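Local coordinates for protein dTDP-4-dehydrorhamnose reductase (Bacillus anthracis, PDB 3SC6) that catalyses the NADP(H)-dependent reduction that forms dTDP-L-rhamnose from dTDP-4-dehydrorhamnose, a step of the bacterial rhamnose biosynthetic pathway, at residues 14-19 with 154-159; 20-25 with 32-37; 74-79 with 127-132. All coordinates share one frame; numbering follows the deposited sequence.

Interaction 1: 14-19 with 154-159; sequences NGQLGK and SWLYGK. With NAP (NADP nicotinamide-adenine-dinucleotide phosphate), chain G.
The first torsions of L17 and L156 turn the two side chains toward each other. CG of L17 lies anti to its carbonyl carbon (chi1 -67°), while CG of L156 is swung anti to its amide nitrogen (chi1 -175°). The two side chains cross at about a right angle. Methyl L17 CD2 packs on L156 CD2 at 3.5 Å. L17 also borders the cofactor, with CD1 3.4 Å from C5D of NADP. L156 CB lies 3.8 Å from C7N of the nicotinamide amide.

Q16 reaches the strand beside this pair with an extended chain. Its NE2 gives a weak, bent hydrogen bond to L156 O at 3.5 Å. The same NE2 lies 3.3 Å from O1N of NADP.

The main chain holds the diphosphate. Q16 N donates to NADP O2A at 3.0 Å. L17 N donates to NADP O2N at 3.1 Å. Both amides sit at the start of helix 16-24, whose dipole would probably help to balance the phosphate charge. V191 and L194 of helix 191-202 back L17. The chemistry implies a division of labour: backbone amides of the GxxGxxG loop bind the diphosphate, and the leucines pack against the ribose-side carbon C5D and the nicotinamide carboxamide.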
# COMPACT_ATOMS: atom_id res chain seq x y z
N ASN A 14 12.66 4.40 2.07
CA ASN A 14 12.38 5.61 2.86
C ASN A 14 10.90 5.97 2.97
O ASN A 14 10.53 6.85 3.76
CB ASN A 14 13.17 6.82 2.34
CG ASN A 14 14.66 6.64 2.48
OD1 ASN A 14 15.13 5.60 2.95
ND2 ASN A 14 15.42 7.65 2.08
N GLY A 15 10.05 5.30 2.20
CA GLY A 15 8.61 5.56 2.22
C GLY A 15 7.93 4.99 3.45
O GLY A 15 8.58 4.40 4.31
N GLN A 16 6.62 5.16 3.52
CA GLN A 16 5.84 4.66 4.66
C GLN A 16 6.09 3.18 4.97
O GLN A 16 6.36 2.84 6.12
CB GLN A 16 4.34 4.89 4.43
CG GLN A 16 3.95 6.36 4.30
CD GLN A 16 2.47 6.55 4.06
OE1 GLN A 16 1.98 7.68 4.01
NE2 GLN A 16 1.74 5.45 3.90
N LEU A 17 5.99 2.31 3.96
CA LEU A 17 6.22 0.87 4.17
C LEU A 17 7.68 0.51 4.37
O LEU A 17 8.05 -0.02 5.41
CB LEU A 17 5.70 0.02 3.00
CG LEU A 17 4.21 -0.07 2.74
CD1 LEU A 17 3.97 -0.96 1.53
CD2 LEU A 17 3.54 -0.64 3.97
N GLY A 18 8.50 0.79 3.36
CA GLY A 18 9.92 0.50 3.42
C GLY A 18 10.58 0.89 4.72
O GLY A 18 11.37 0.13 5.28
N LYS A 19 10.26 2.08 5.20
CA LYS A 19 10.82 2.59 6.44
C LYS A 19 10.42 1.72 7.64
O LYS A 19 11.25 1.45 8.51
CB LYS A 19 10.34 4.03 6.66
CG LYS A 19 10.85 4.73 7.91
CD LYS A 19 12.36 4.91 7.91
CE LYS A 19 12.84 5.61 9.18
NZ LYS A 19 12.23 6.97 9.35
N SER A 154 -4.95 -0.52 0.74
CA SER A 154 -5.63 0.78 0.60
C SER A 154 -5.67 1.58 1.89
O SER A 154 -5.68 1.00 2.98
CB SER A 154 -7.07 0.55 0.16
OG SER A 154 -7.76 -0.22 1.13
N TRP A 155 -5.71 2.92 1.78
CA TRP A 155 -5.77 3.76 2.98
C TRP A 155 -4.70 3.34 3.96
O TRP A 155 -4.96 3.14 5.15
CB TRP A 155 -7.17 3.61 3.57
CG TRP A 155 -8.25 4.25 2.74
CD1 TRP A 155 -8.46 4.09 1.40
CD2 TRP A 155 -9.41 4.93 3.24
NE1 TRP A 155 -9.59 4.77 1.01
CE2 TRP A 155 -10.20 5.27 2.13
CE3 TRP A 155 -9.82 5.34 4.51
CZ2 TRP A 155 -11.39 5.99 2.25
CZ3 TRP A 155 -11.00 6.05 4.63
CH2 TRP A 155 -11.77 6.37 3.50
N LEU A 156 -3.49 3.20 3.44
CA LEU A 156 -2.34 2.78 4.21
C LEU A 156 -1.76 3.95 5.02
O LEU A 156 -1.66 5.07 4.52
CB LEU A 156 -1.30 2.22 3.24
CG LEU A 156 -0.02 1.60 3.79
CD1 LEU A 156 -0.36 0.42 4.69
CD2 LEU A 156 0.86 1.15 2.65
N TYR A 157 -1.38 3.67 6.27
CA TYR A 157 -0.79 4.69 7.14
C TYR A 157 0.10 3.98 8.15
O TYR A 157 -0.26 2.90 8.63
CB TYR A 157 -1.87 5.48 7.88
CG TYR A 157 -2.66 4.67 8.88
CD1 TYR A 157 -3.78 3.96 8.50
CD2 TYR A 157 -2.28 4.64 10.22
CE1 TYR A 157 -4.50 3.22 9.42
CE2 TYR A 157 -2.99 3.91 11.15
CZ TYR A 157 -4.10 3.20 10.75
OH TYR A 157 -4.81 2.48 11.68
N GLY A 158 1.24 4.58 8.49
CA GLY A 158 2.17 3.97 9.45
C GLY A 158 2.82 4.94 10.42
O GLY A 158 2.41 6.09 10.54
N LYS A 159 3.84 4.46 11.12
CA LYS A 159 4.56 5.26 12.10
C LYS A 159 5.34 6.41 11.48
O LYS A 159 5.37 7.51 12.02
CB LYS A 159 5.60 4.42 12.85
CG LYS A 159 5.08 3.26 13.67
CD LYS A 159 6.24 2.58 14.39
CE LYS A 159 5.78 1.43 15.27
NZ LYS A 159 5.08 0.37 14.49
PA NAP G . 5.51 6.40 -0.32
O1A NAP G . 5.36 7.45 -1.40
O2A NAP G . 5.91 6.82 1.07
O5B NAP G . 6.55 5.28 -0.82
C5B NAP G . 7.03 5.23 -2.16
C4B NAP G . 8.55 5.42 -2.14
O4B NAP G . 9.09 5.14 -3.44
C3B NAP G . 8.94 6.85 -1.78
O3B NAP G . 9.82 6.88 -0.65
C2B NAP G . 9.66 7.37 -3.00
O2B NAP G . 10.74 8.23 -2.67
C1B NAP G . 10.13 6.09 -3.69
N9A NAP G . 10.47 6.31 -5.12
C8A NAP G . 9.99 7.26 -5.94
N7A NAP G . 10.59 7.12 -7.15
C5A NAP G . 11.44 6.08 -7.07
C6A NAP G . 12.38 5.44 -8.02
N6A NAP G . 12.49 5.89 -9.29
N1A NAP G . 13.10 4.38 -7.59
C2A NAP G . 12.98 3.93 -6.32
N3A NAP G . 12.13 4.51 -5.44
C4A NAP G . 11.37 5.58 -5.79
O3 NAP G . 4.13 5.56 -0.24
PN NAP G . 4.01 4.13 0.51
O1N NAP G . 2.62 4.03 1.08
O2N NAP G . 5.22 3.89 1.38
O5D NAP G . 4.11 3.09 -0.71
C5D NAP G . 3.83 1.70 -0.51
C4D NAP G . 3.07 1.13 -1.70
O4D NAP G . 1.68 0.97 -1.39
C3D NAP G . 3.16 2.01 -2.95
O3D NAP G . 3.65 1.25 -4.05
C2D NAP G . 1.74 2.47 -3.21
O2D NAP G . 1.48 2.50 -4.61
C1D NAP G . 0.87 1.46 -2.47
N1N NAP G . -0.39 2.02 -1.96
C2N NAP G . -0.37 3.04 -1.09
C3N NAP G . -1.56 3.57 -0.60
C7N NAP G . -1.51 4.72 0.38
O7N NAP G . -0.43 5.20 0.67
N7N NAP G . -2.64 5.19 0.92
C4N NAP G . -2.77 3.04 -1.02
C5N NAP G . -2.76 1.98 -1.92
C6N NAP G . -1.55 1.48 -2.38
P2B NAP G . 10.62 9.83 -2.89
O1X NAP G . 11.84 10.36 -2.17
O2X NAP G . 10.65 10.01 -4.39
O3X NAP G . 9.30 10.20 -2.25

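Interaction 2: 20-25 with 32-37; sequences QLQEEL and IYPFDK. With NAP (NADP nicotinamide-adenine-dinucleotide phosphate), chain G.
I32 is the centre of this contact. Its CD1 methyl rests where helix 16-24 ends, 3.4 Å from Q22 O in its last turn and 3.5 Å from O of L25, just past it. The same methyl lies 3.6 Å from L25 CB. CG1 of I32 is anti to the carbonyl carbon (chi1 -54°), and the chain then extends, which carries CD1 to the helix end.

The second part of the first shell is Q22 on P34. Q22 leaves the helix as an extended chain and crosses the proline ring at about a right angle. Its amide covers the ring carbons, with NE2 3.5 Å from P34 CG and OE1 3.8 Å from P34 CB. This is van der Waals packing of a polar group on an apolar ring.

Further out, strand 6-11 supports both partners. L25 and I32 both touch V8, and L21 touches I10. Backbone bonds from Y33 and F35 pair strand 30-35 in parallel with strand 6-11. On the helix, Q20 NE2 donates to E24 OE2 at 2.9 Å, one turn later, on the syn side of the carboxylate but tilted well out of its plane. N195 holds E24 OE1.

Beyond the strand, K37 reaches NADP. Its extended chain runs over one face of the adenine, with CG 3.9 Å from C5A. NZ then makes a weak hydrogen bond to O2X of the 2'-phosphate at 3.3 Å. This is consistent with a preference for NADP over NAD. Helix 16-24 and strands 6-11 and 30-35 form the first beta-alpha-beta unit of a Rossmann fold, with the adenosine end of the cofactor bound just past the second strand.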
# COMPACT_ATOMS: atom_id res chain seq x y z
N GLN A 20 9.16 1.28 7.67
CA GLN A 20 8.67 0.45 8.77
C GLN A 20 8.79 -1.06 8.54
O GLN A 20 8.91 -1.82 9.49
CB GLN A 20 7.22 0.85 9.10
CG GLN A 20 6.60 0.11 10.27
CD GLN A 20 5.21 0.63 10.61
OE1 GLN A 20 4.75 1.61 10.03
NE2 GLN A 20 4.56 0.00 11.58
N LEU A 21 8.77 -1.48 7.28
CA LEU A 21 8.90 -2.90 6.94
C LEU A 21 10.31 -3.35 7.29
O LEU A 21 10.53 -4.43 7.84
CB LEU A 21 8.63 -3.13 5.46
CG LEU A 21 8.75 -4.56 4.95
CD1 LEU A 21 7.82 -5.50 5.70
CD2 LEU A 21 8.47 -4.61 3.45
N GLN A 22 11.27 -2.48 6.97
CA GLN A 22 12.68 -2.71 7.22
C GLN A 22 12.96 -3.03 8.70
O GLN A 22 13.89 -3.77 9.01
CB GLN A 22 13.44 -1.44 6.83
CG GLN A 22 14.93 -1.45 7.13
CD GLN A 22 15.58 -0.13 6.73
OE1 GLN A 22 14.95 0.73 6.11
NE2 GLN A 22 16.85 0.03 7.09
N GLU A 23 12.14 -2.48 9.59
CA GLU A 23 12.30 -2.70 11.03
C GLU A 23 11.53 -3.89 11.56
O GLU A 23 11.87 -4.43 12.61
CB GLU A 23 11.82 -1.46 11.79
CG GLU A 23 12.55 -0.18 11.48
CD GLU A 23 11.99 1.01 12.25
OE1 GLU A 23 11.00 0.82 12.99
OE2 GLU A 23 12.53 2.13 12.11
N GLU A 24 10.48 -4.30 10.85
CA GLU A 24 9.66 -5.43 11.30
C GLU A 24 10.06 -6.82 10.79
O GLU A 24 9.52 -7.82 11.27
CB GLU A 24 8.18 -5.12 11.05
CG GLU A 24 7.73 -3.87 11.82
CD GLU A 24 6.28 -3.52 11.60
OE1 GLU A 24 5.59 -4.23 10.84
OE2 GLU A 24 5.83 -2.51 12.20
N LEU A 25 10.97 -6.89 9.83
CA LEU A 25 11.42 -8.19 9.33
C LEU A 25 12.50 -8.66 10.29
O LEU A 25 13.45 -7.93 10.57
CB LEU A 25 11.97 -8.10 7.91
CG LEU A 25 10.98 -7.66 6.83
CD1 LEU A 25 11.69 -7.55 5.49
CD2 LEU A 25 9.82 -8.65 6.75
N ILE A 32 18.59 -7.99 5.49
CA ILE A 32 17.79 -6.91 4.92
C ILE A 32 18.61 -5.87 4.17
O ILE A 32 19.44 -5.18 4.77
CB ILE A 32 16.96 -6.21 6.01
CG1 ILE A 32 16.12 -7.24 6.78
CG2 ILE A 32 16.09 -5.13 5.38
CD1 ILE A 32 15.30 -6.66 7.91
N TYR A 33 18.37 -5.75 2.87
CA TYR A 33 19.08 -4.79 2.03
C TYR A 33 18.13 -3.72 1.52
O TYR A 33 17.58 -3.85 0.43
CB TYR A 33 19.72 -5.48 0.83
CG TYR A 33 20.76 -6.52 1.18
CD1 TYR A 33 22.10 -6.17 1.30
CD2 TYR A 33 20.41 -7.84 1.37
CE1 TYR A 33 23.06 -7.11 1.61
CE2 TYR A 33 21.36 -8.79 1.69
CZ TYR A 33 22.68 -8.42 1.80
OH TYR A 33 23.63 -9.36 2.11
N PRO A 34 17.94 -2.65 2.30
CA PRO A 34 17.06 -1.57 1.88
C PRO A 34 17.76 -0.60 0.94
O PRO A 34 18.96 -0.36 1.08
CB PRO A 34 16.74 -0.87 3.20
CG PRO A 34 17.97 -1.05 4.01
CD PRO A 34 18.50 -2.41 3.64
N PHE A 35 17.01 -0.05 -0.01
CA PHE A 35 17.56 0.90 -0.98
C PHE A 35 16.64 2.08 -1.20
O PHE A 35 15.43 1.92 -1.39
CB PHE A 35 17.85 0.25 -2.33
CG PHE A 35 18.97 -0.73 -2.30
CD1 PHE A 35 20.26 -0.32 -2.60
CD2 PHE A 35 18.75 -2.06 -2.00
CE1 PHE A 35 21.31 -1.21 -2.58
CE2 PHE A 35 19.80 -2.96 -1.98
CZ PHE A 35 21.08 -2.53 -2.27
N ASP A 36 17.22 3.27 -1.19
CA ASP A 36 16.48 4.49 -1.39
C ASP A 36 16.43 4.74 -2.90
O ASP A 36 16.95 3.96 -3.69
CB ASP A 36 17.18 5.66 -0.67
CG ASP A 36 16.41 6.98 -0.79
OD1 ASP A 36 15.25 6.96 -1.27
OD2 ASP A 36 16.95 8.03 -0.37
N LYS A 37 15.79 5.84 -3.26
CA LYS A 37 15.63 6.26 -4.64
C LYS A 37 17.00 6.48 -5.34
O LYS A 37 17.17 6.09 -6.49
CB LYS A 37 14.81 7.56 -4.63
CG LYS A 37 14.49 8.19 -5.97
CD LYS A 37 13.69 9.46 -5.73
CE LYS A 37 13.32 10.18 -7.01
NZ LYS A 37 12.55 11.43 -6.72
PA NAP G . 5.51 6.40 -0.32
O1A NAP G . 5.36 7.45 -1.40
O2A NAP G . 5.91 6.82 1.07
O5B NAP G . 6.55 5.28 -0.82
C5B NAP G . 7.03 5.23 -2.16
C4B NAP G . 8.55 5.42 -2.14
O4B NAP G . 9.09 5.14 -3.44
C3B NAP G . 8.94 6.85 -1.78
O3B NAP G . 9.82 6.88 -0.65
C2B NAP G . 9.66 7.37 -3.00
O2B NAP G . 10.74 8.23 -2.67
C1B NAP G . 10.13 6.09 -3.69
N9A NAP G . 10.47 6.31 -5.12
C8A NAP G . 9.99 7.26 -5.94
N7A NAP G . 10.59 7.12 -7.15
C5A NAP G . 11.44 6.08 -7.07
C6A NAP G . 12.38 5.44 -8.02
N6A NAP G . 12.49 5.89 -9.29
N1A NAP G . 13.10 4.38 -7.59
C2A NAP G . 12.98 3.93 -6.32
N3A NAP G . 12.13 4.51 -5.44
C4A NAP G . 11.37 5.58 -5.79
O3 NAP G . 4.13 5.56 -0.24
PN NAP G . 4.01 4.13 0.51
O1N NAP G . 2.62 4.03 1.08
O2N NAP G . 5.22 3.89 1.38
O5D NAP G . 4.11 3.09 -0.71
C5D NAP G . 3.83 1.70 -0.51
C4D NAP G . 3.07 1.13 -1.70
O4D NAP G . 1.68 0.97 -1.39
C3D NAP G . 3.16 2.01 -2.95
O3D NAP G . 3.65 1.25 -4.05
C2D NAP G . 1.74 2.47 -3.21
O2D NAP G . 1.48 2.50 -4.61
C1D NAP G . 0.87 1.46 -2.47
N1N NAP G . -0.39 2.02 -1.96
C2N NAP G . -0.37 3.04 -1.09
C3N NAP G . -1.56 3.57 -0.60
C7N NAP G . -1.51 4.72 0.38
O7N NAP G . -0.43 5.20 0.67
N7N NAP G . -2.64 5.19 0.92
C4N NAP G . -2.77 3.04 -1.02
C5N NAP G . -2.76 1.98 -1.92
C6N NAP G . -1.55 1.48 -2.38
P2B NAP G . 10.62 9.83 -2.89
O1X NAP G . 11.84 10.36 -2.17
O2X NAP G . 10.65 10.01 -4.39
O3X NAP G . 9.30 10.20 -2.25

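Interaction 3: 74-79 with 127-132; sequences KERDLA and INIYGA. With NAP (NADP nicotinamide-adenine-dinucleotide phosphate), chain G.
Apolar packing joins I129 to R76 and A79, at the starts of helices 129-144 and 76-97. I129 CG2 touches A79 CB at 3.9 Å. Its other branch lies against the aliphatic part of R76, with CD1 3.6 Å from R76 CD. The two side chains cross at about a right angle. I129 bends at its second torsion (chi2 -61°), and CD1 comes to lie over one face of the guanidinium, 3.6 Å from R76 NE. R76 is extended from CG to NE, which lays CG, CD and NE along the isoleucine.

No polar bond runs directly between the segments; one caps helix 129-144 and two weak ones go to E73. N128 is the N-cap of that helix. Its OD1 accepts from G131 N at 2.7 Å, with the donor nearly in line with the C=O bond. R76 NE makes a weak hydrogen bond to the carbonyl of E73, and a carboxylate oxygen of E73 accepts weakly from I129 N. E73 thus bridges the two helix starts, though weakly.

The cofactor is met by Y130, whose CB is directed away from segment 74-79. Its hydroxyl hydrogen-bonds O2D of the nicotinamide ribose, and O2D lies near the ring plane. The modelled separation is doubtfully short. K134, one turn on, also binds NADP. Y130 and K134 form the YxxxK motif of the short-chain dehydrogenase/reductase family, placed near the start of its helix.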
# COMPACT_ATOMS: atom_id res chain seq x y z
N LYS A 74 -1.73 15.16 -13.85
CA LYS A 74 -0.98 16.16 -14.59
C LYS A 74 0.35 15.64 -15.14
O LYS A 74 0.87 16.18 -16.11
CB LYS A 74 -0.78 17.40 -13.72
CG LYS A 74 -2.11 18.02 -13.29
CD LYS A 74 -1.93 19.28 -12.45
CE LYS A 74 -3.29 19.87 -12.08
NZ LYS A 74 -3.16 21.12 -11.28
N GLU A 75 0.88 14.59 -14.52
CA GLU A 75 2.14 14.00 -14.95
C GLU A 75 1.92 12.51 -15.18
O GLU A 75 2.28 11.67 -14.36
CB GLU A 75 3.24 14.24 -13.92
CG GLU A 75 3.58 15.72 -13.74
CD GLU A 75 4.67 15.96 -12.71
OE1 GLU A 75 5.14 17.11 -12.61
OE2 GLU A 75 5.08 15.00 -12.03
N ARG A 76 1.33 12.19 -16.34
CA ARG A 76 1.03 10.81 -16.70
C ARG A 76 2.26 9.97 -17.07
O ARG A 76 2.40 8.85 -16.58
CB ARG A 76 -0.02 10.78 -17.81
CG ARG A 76 -1.34 11.44 -17.39
CD ARG A 76 -2.41 11.36 -18.47
NE ARG A 76 -3.66 11.99 -18.02
CZ ARG A 76 -4.79 12.04 -18.73
NH1 ARG A 76 -4.85 11.48 -19.94
NH2 ARG A 76 -5.86 12.64 -18.23
N ASP A 77 3.14 10.48 -17.93
CA ASP A 77 4.32 9.71 -18.30
C ASP A 77 5.13 9.35 -17.06
O ASP A 77 5.62 8.23 -16.94
CB ASP A 77 5.21 10.46 -19.31
CG ASP A 77 4.54 10.65 -20.65
OD1 ASP A 77 3.40 10.19 -20.83
OD2 ASP A 77 5.17 11.25 -21.55
N LEU A 78 5.24 10.29 -16.14
CA LEU A 78 5.99 10.08 -14.90
C LEU A 78 5.32 9.03 -14.00
O LEU A 78 6.00 8.34 -13.25
CB LEU A 78 6.16 11.40 -14.15
CG LEU A 78 6.98 11.37 -12.85
CD1 LEU A 78 8.38 10.82 -13.11
CD2 LEU A 78 7.05 12.76 -12.24
N ALA A 79 3.99 8.92 -14.08
CA ALA A 79 3.25 7.94 -13.28
C ALA A 79 3.57 6.55 -13.81
O ALA A 79 3.82 5.62 -13.03
CB ALA A 79 1.77 8.21 -13.36
N ILE A 127 -9.70 3.55 -12.04
CA ILE A 127 -10.51 4.76 -11.96
C ILE A 127 -9.75 6.07 -12.23
O ILE A 127 -10.36 7.07 -12.60
CB ILE A 127 -11.19 4.83 -10.56
CG1 ILE A 127 -12.22 5.96 -10.50
CG2 ILE A 127 -10.13 4.97 -9.47
CD1 ILE A 127 -12.94 6.04 -9.17
N ASN A 128 -8.43 6.06 -12.05
CA ASN A 128 -7.61 7.25 -12.28
C ASN A 128 -6.21 6.90 -12.78
O ASN A 128 -5.86 5.73 -12.83
CB ASN A 128 -7.53 8.08 -10.99
CG ASN A 128 -6.90 7.32 -9.83
OD1 ASN A 128 -6.22 6.31 -10.03
ND2 ASN A 128 -7.09 7.83 -8.63
N ILE A 129 -5.41 7.90 -13.15
CA ILE A 129 -4.05 7.65 -13.66
C ILE A 129 -3.21 6.80 -12.72
O ILE A 129 -2.52 5.89 -13.16
CB ILE A 129 -3.31 8.95 -14.01
CG1 ILE A 129 -4.02 9.65 -15.17
CG2 ILE A 129 -1.90 8.64 -14.47
CD1 ILE A 129 -4.07 8.83 -16.44
N TYR A 130 -3.25 7.09 -11.42
CA TYR A 130 -2.48 6.31 -10.45
C TYR A 130 -2.87 4.85 -10.52
O TYR A 130 -2.02 3.97 -10.64
CB TYR A 130 -2.69 6.85 -9.04
CG TYR A 130 -2.12 5.98 -7.94
CD1 TYR A 130 -0.78 6.05 -7.57
CD2 TYR A 130 -2.95 5.14 -7.21
CE1 TYR A 130 -0.28 5.27 -6.54
CE2 TYR A 130 -2.46 4.36 -6.19
CZ TYR A 130 -1.13 4.42 -5.85
OH TYR A 130 -0.67 3.63 -4.82
N GLY A 131 -4.18 4.60 -10.46
CA GLY A 131 -4.70 3.24 -10.52
C GLY A 131 -4.32 2.52 -11.80
O GLY A 131 -3.97 1.33 -11.77
N ALA A 132 -4.38 3.23 -12.92
CA ALA A 132 -4.05 2.67 -14.23
C ALA A 132 -2.57 2.39 -14.36
O ALA A 132 -2.18 1.40 -14.98
CB ALA A 132 -4.49 3.61 -15.33
PA NAP G . 5.51 6.40 -0.32
O1A NAP G . 5.36 7.45 -1.40
O2A NAP G . 5.91 6.82 1.07
O5B NAP G . 6.55 5.28 -0.82
C5B NAP G . 7.03 5.23 -2.16
C4B NAP G . 8.55 5.42 -2.14
O4B NAP G . 9.09 5.14 -3.44
C3B NAP G . 8.94 6.85 -1.78
O3B NAP G . 9.82 6.88 -0.65
C2B NAP G . 9.66 7.37 -3.00
O2B NAP G . 10.74 8.23 -2.67
C1B NAP G . 10.13 6.09 -3.69
N9A NAP G . 10.47 6.31 -5.12
C8A NAP G . 9.99 7.26 -5.94
N7A NAP G . 10.59 7.12 -7.15
C5A NAP G . 11.44 6.08 -7.07
C6A NAP G . 12.38 5.44 -8.02
N6A NAP G . 12.49 5.89 -9.29
N1A NAP G . 13.10 4.38 -7.59
C2A NAP G . 12.98 3.93 -6.32
N3A NAP G . 12.13 4.51 -5.44
C4A NAP G . 11.37 5.58 -5.79
O3 NAP G . 4.13 5.56 -0.24
PN NAP G . 4.01 4.13 0.51
O1N NAP G . 2.62 4.03 1.08
O2N NAP G . 5.22 3.89 1.38
O5D NAP G . 4.11 3.09 -0.71
C5D NAP G . 3.83 1.70 -0.51
C4D NAP G . 3.07 1.13 -1.70
O4D NAP G . 1.68 0.97 -1.39
C3D NAP G . 3.16 2.01 -2.95
O3D NAP G . 3.65 1.25 -4.05
C2D NAP G . 1.74 2.47 -3.21
O2D NAP G . 1.48 2.50 -4.61
C1D NAP G . 0.87 1.46 -2.47
N1N NAP G . -0.39 2.02 -1.96
C2N NAP G . -0.37 3.04 -1.09
C3N NAP G . -1.56 3.57 -0.60
C7N NAP G . -1.51 4.72 0.38
O7N NAP G . -0.43 5.20 0.67
N7N NAP G . -2.64 5.19 0.92
C4N NAP G . -2.77 3.04 -1.02
C5N NAP G . -2.76 1.98 -1.92
C6N NAP G . -1.55 1.48 -2.38
P2B NAP G . 10.62 9.83 -2.89
O1X NAP G . 11.84 10.36 -2.17
O2X NAP G . 10.65 10.01 -4.39
O3X NAP G . 9.30 10.20 -2.25

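All three contacts border one NADP molecule but at different depths. Interaction 1 is the buried one, near the middle of the chain. Interactions 2 and 3 are partly buried and lie further out. Interactions 1 and 2 share helix 16-24 and the same sheet, and touch through the probable bond from K159 N to Q20 OE1. Interaction 3 stands apart, with nearest atoms about 8 Å from either of the others. It joins two helices, one of which, 129-144, leads into strand 148-157 of interaction 1. Between its segments, interaction 1 combines leucine packing with one weak side-chain bond. Interactions 2 and 3 rely on van der Waals packing, with a glutamine and an arginine at the more open rim.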